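PDB 4G2S: protein prgH from Salmonella enterica subsp. enterica serovar Typhimurium, which probably helps build the basal body of the type III secretion system, the needle-bearing apparatus used in cell invasion, and carries a forkhead-associated (FHA) domain. Local coordinates for residues 54-65 with 97-105. Sequence-based numbering, arbitrary orientation.
Sequences IPLDHGGVNFEI and VGELLILIR
Val97 lays its CG2 methyl over one face of the Phe63 ring, a CH-pi contact 4.3 Å from the centroid and only 12° off the ring normal, while Val97 CG1 presses on Phe63 CD2 at 3.5 Å. Leu100 CD2 meets the same ring at its edge, and Ile102 CD1 comes in obliquely near Phe63 CE1. With CG between its own backbone N and carbonyl carbon, Phe63 stands its ring toward Val97, Leu100 and Ile102. The other flat group, the His58 ring, has Glu99 OE2 at its edge, 3.9 Å from His58 CE1, with the carboxylate turned 70° from the ring plane; the two are neighbours rather than a salt bridge. Farther along, Ile65 and Ile104 meet tip to tip, their CD1 methyls a tight 3.4 Å apart. The Leu100 and Ile54 side chains cross at about a right angle, touching through CD2 and CD1, and Leu56 CD2 rests against the Leu100 backbone.

Polar links hold the loop end. Glu99 N donates to Gly59 O at 2.9 Å and 162°, from above the carbonyl plane, and a water takes the N-H of Val61 while donating to Val97 O. The type II' turn Val97–Leu100 brings Gly98 CA against Val61 CG2 at 3.6 Å.

Here two sheets of a beta sandwich, the architecture of FHA domains, face each other through side chains of strands 63-67 and 100-106; the segments 63-65 and 100-105 run nearly parallel, their axes 11.6 Å apart. Phe30 of strand 26-33 stacks on Phe63, Leu76 of strand 74-80 touches both Phe63 and Val97, and Leu11 of strand 7-11 packs against Ile54 and Ile102.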
loop_
_atom_site.group_PDB
_atom_site.type_symbol
_atom_site.label_atom_id
_atom_site.label_comp_id
_atom_site.label_asym_id
_atom_site.label_seq_id
_atom_site.Cartn_x
_atom_site.Cartn_y
_atom_site.Cartn_z
ATOM N N ILE A 54 0.862 11.871 -11.451
ATOM C CA ILE A 54 1.895 12.809 -11.076
ATOM C C ILE A 54 1.368 13.637 -9.902
ATOM O O ILE A 54 0.318 14.239 -10.019
ATOM C CB ILE A 54 2.159 13.815 -12.249
ATOM C CG1 ILE A 54 2.572 13.016 -13.473
ATOM C CG2 ILE A 54 3.224 14.838 -11.892
ATOM C CD1 ILE A 54 2.689 13.834 -14.738
ATOM N N PRO A 55 2.106 13.692 -8.783
ATOM C CA PRO A 55 1.701 14.528 -7.644
ATOM C C PRO A 55 2.025 16.010 -7.861
ATOM O O PRO A 55 3.089 16.359 -8.404
ATOM C CB PRO A 55 2.510 13.955 -6.494
ATOM C CG PRO A 55 3.767 13.505 -7.115
ATOM C CD PRO A 55 3.332 12.945 -8.485
ATOM N N LEU A 56 1.058 16.857 -7.577
ATOM C CA LEU A 56 1.256 18.300 -7.653
ATOM C C LEU A 56 0.290 18.931 -6.639
ATOM O O LEU A 56 -0.908 18.672 -6.660
ATOM C CB LEU A 56 1.011 18.822 -9.068
ATOM C CG LEU A 56 1.604 20.193 -9.391
ATOM C CD1 LEU A 56 3.132 20.156 -9.497
ATOM C CD2 LEU A 56 1.006 20.712 -10.690
ATOM N N ASP A 57 0.824 19.726 -5.729
ATOM C CA ASP A 57 -0.002 20.193 -4.586
ATOM C C ASP A 57 -1.028 21.230 -5.053
ATOM O O ASP A 57 -2.114 21.291 -4.515
ATOM C CB ASP A 57 0.871 20.715 -3.446
ATOM C CG ASP A 57 1.936 21.693 -3.915
ATOM O OD1 ASP A 57 2.024 21.924 -5.152
ATOM O OD2 ASP A 57 2.684 22.215 -3.048
ATOM N N HIS A 58 -0.685 21.997 -6.092
ATOM C CA HIS A 58 -1.546 23.067 -6.606
ATOM C C HIS A 58 -1.505 23.217 -8.133
ATOM O O HIS A 58 -0.446 23.155 -8.775
ATOM C CB HIS A 58 -1.160 24.392 -5.906
ATOM C CG HIS A 58 -1.747 25.637 -6.538
ATOM N ND1 HIS A 58 -1.221 26.192 -7.641
ATOM C CD2 HIS A 58 -2.826 26.457 -6.158
ATOM C CE1 HIS A 58 -1.933 27.291 -7.981
ATOM N NE2 HIS A 58 -2.903 27.462 -7.061
ATOM N N GLY A 59 -2.673 23.454 -8.723
ATOM C CA GLY A 59 -2.745 23.834 -10.137
ATOM C C GLY A 59 -2.650 22.644 -11.089
ATOM O O GLY A 59 -2.381 22.825 -12.285
ATOM N N GLY A 60 -2.862 21.439 -10.566
ATOM C CA GLY A 60 -2.752 20.235 -11.396
ATOM C C GLY A 60 -3.960 20.111 -12.325
ATOM O O GLY A 60 -5.095 20.309 -11.922
ATOM N N VAL A 61 -3.718 19.796 -13.573
ATOM C CA VAL A 61 -4.760 19.560 -14.550
ATOM C C VAL A 61 -4.466 18.202 -15.246
ATOM O O VAL A 61 -3.343 18.022 -15.674
ATOM C CB VAL A 61 -4.735 20.614 -15.652
ATOM C CG1 VAL A 61 -5.772 20.282 -16.724
ATOM C CG2 VAL A 61 -5.023 22.025 -15.105
ATOM N N ASN A 62 -5.480 17.355 -15.395
ATOM C CA ASN A 62 -5.263 16.037 -16.072
ATOM C C ASN A 62 -5.135 16.300 -17.562
ATOM O O ASN A 62 -5.764 17.283 -18.090
ATOM C CB ASN A 62 -6.425 15.120 -15.794
ATOM C CG ASN A 62 -6.541 14.716 -14.277
ATOM O OD1 ASN A 62 -5.710 15.141 -13.418
ATOM N ND2 ASN A 62 -7.502 13.862 -13.974
ATOM N N PHE A 63 -4.368 15.478 -18.218
ATOM C CA PHE A 63 -4.249 15.650 -19.641
ATOM C C PHE A 63 -3.983 14.329 -20.358
ATOM O O PHE A 63 -3.525 13.390 -19.718
ATOM C CB PHE A 63 -3.180 16.697 -19.965
ATOM C CG PHE A 63 -1.792 16.325 -19.548
ATOM C CD1 PHE A 63 -0.925 15.698 -20.384
ATOM C CD2 PHE A 63 -1.338 16.687 -18.278
ATOM C CE1 PHE A 63 0.394 15.417 -20.024
ATOM C CE2 PHE A 63 -0.041 16.414 -17.896
ATOM C CZ PHE A 63 0.835 15.728 -18.738
ATOM N N GLU A 64 -4.270 14.279 -21.670
ATOM C CA GLU A 64 -3.904 13.147 -22.508
ATOM C C GLU A 64 -2.955 13.598 -23.556
ATOM O O GLU A 64 -3.132 14.642 -24.182
ATOM C CB GLU A 64 -5.111 12.466 -23.172
ATOM C CG GLU A 64 -6.295 12.201 -22.247
ATOM C CD GLU A 64 -7.341 11.299 -22.894
ATOM O OE1 GLU A 64 -8.165 10.698 -22.192
ATOM O OE2 GLU A 64 -7.266 11.082 -24.134
ATOM N N ILE A 65 -1.970 12.763 -23.797
ATOM C CA ILE A 65 -1.117 12.868 -24.972
ATOM C C ILE A 65 -1.495 11.827 -26.013
ATOM O O ILE A 65 -1.650 10.608 -25.725
ATOM C CB ILE A 65 0.377 12.817 -24.594
ATOM C CG1 ILE A 65 0.656 13.992 -23.656
ATOM C CG2 ILE A 65 1.240 12.858 -25.862
ATOM C CD1 ILE A 65 2.101 14.342 -23.503
ATOM N N VAL A 97 1.125 22.624 -18.716
ATOM C CA VAL A 97 -0.249 22.128 -18.481
ATOM C C VAL A 97 -0.676 22.396 -17.083
ATOM O O VAL A 97 -0.143 21.787 -16.145
ATOM C CB VAL A 97 -0.318 20.577 -18.698
ATOM C CG1 VAL A 97 -1.739 20.122 -18.851
ATOM C CG2 VAL A 97 0.457 20.151 -19.897
ATOM N N GLY A 98 -1.668 23.251 -16.882
ATOM C CA GLY A 98 -1.890 23.826 -15.563
ATOM C C GLY A 98 -0.538 24.320 -14.997
ATOM O O GLY A 98 0.201 25.030 -15.704
ATOM N N GLU A 99 -0.210 23.956 -13.755
ATOM C CA GLU A 99 1.094 24.362 -13.164
ATOM C C GLU A 99 2.200 23.329 -13.415
ATOM O O GLU A 99 3.328 23.492 -12.934
ATOM C CB GLU A 99 0.970 24.607 -11.644
ATOM C CG GLU A 99 1.524 25.934 -11.174
ATOM C CD GLU A 99 0.609 27.109 -11.484
ATOM O OE1 GLU A 99 -0.138 27.042 -12.495
ATOM O OE2 GLU A 99 0.656 28.118 -10.730
ATOM N N LEU A 100 1.898 22.252 -14.132
ATOM C CA LEU A 100 2.922 21.317 -14.502
ATOM C C LEU A 100 3.687 21.749 -15.742
ATOM O O LEU A 100 3.092 22.273 -16.718
ATOM C CB LEU A 100 2.292 19.947 -14.754
ATOM C CG LEU A 100 3.228 18.795 -14.871
ATOM C CD1 LEU A 100 3.951 18.530 -13.543
ATOM C CD2 LEU A 100 2.448 17.610 -15.382
ATOM N N LEU A 101 4.984 21.463 -15.744
ATOM C CA LEU A 101 5.824 21.708 -16.912
ATOM C C LEU A 101 6.462 20.382 -17.405
ATOM O O LEU A 101 7.133 19.635 -16.641
ATOM C CB LEU A 101 6.856 22.791 -16.541
ATOM C CG LEU A 101 7.422 23.734 -17.582
ATOM C CD1 LEU A 101 8.439 24.662 -16.960
ATOM C CD2 LEU A 101 8.091 22.893 -18.634
ATOM N N ILE A 102 6.213 20.061 -18.680
ATOM C CA ILE A 102 6.670 18.823 -19.265
ATOM C C ILE A 102 7.388 19.118 -20.530
ATOM O O ILE A 102 7.322 20.186 -21.066
ATOM C CB ILE A 102 5.500 17.855 -19.604
ATOM C CG1 ILE A 102 4.605 18.446 -20.692
ATOM C CG2 ILE A 102 4.605 17.601 -18.382
ATOM C CD1 ILE A 102 3.549 17.445 -21.173
ATOM N N LEU A 103 8.013 18.093 -21.073
ATOM C CA LEU A 103 8.729 18.221 -22.293
ATOM C C LEU A 103 8.546 16.867 -22.971
ATOM O O LEU A 103 8.542 15.880 -22.267
ATOM C CB LEU A 103 10.211 18.524 -21.962
ATOM C CG LEU A 103 10.994 18.686 -23.255
ATOM C CD1 LEU A 103 11.981 19.836 -23.114
ATOM C CD2 LEU A 103 11.677 17.402 -23.694
ATOM N N ILE A 104 8.251 16.821 -24.297
ATOM C CA ILE A 104 8.089 15.559 -25.023
ATOM C C ILE A 104 9.297 15.466 -25.982
ATOM O O ILE A 104 9.543 16.405 -26.781
ATOM C CB ILE A 104 6.750 15.482 -25.811
ATOM C CG1 ILE A 104 5.538 15.702 -24.889
ATOM C CG2 ILE A 104 6.645 14.156 -26.536
ATOM C CD1 ILE A 104 4.219 15.984 -25.617
ATOM N N ARG A 105 10.056 14.376 -25.887
ATOM C CA ARG A 105 11.252 14.172 -26.717
ATOM C C ARG A 105 11.245 12.793 -27.396
ATOM O O ARG A 105 10.682 11.849 -26.866
ATOM C CB ARG A 105 12.525 14.298 -25.865
ATOM C CG ARG A 105 12.683 13.190 -24.887
ATOM C CD ARG A 105 13.884 13.420 -23.968
ATOM N NE ARG A 105 14.184 12.237 -23.180
ATOM C CZ ARG A 105 14.726 11.130 -23.645
ATOM N NH1 ARG A 105 15.071 11.022 -24.918
ATOM N NH2 ARG A 105 15.021 10.155 -22.811
HETATM O O HOH W 1 -1.030 19.439 -14.755
#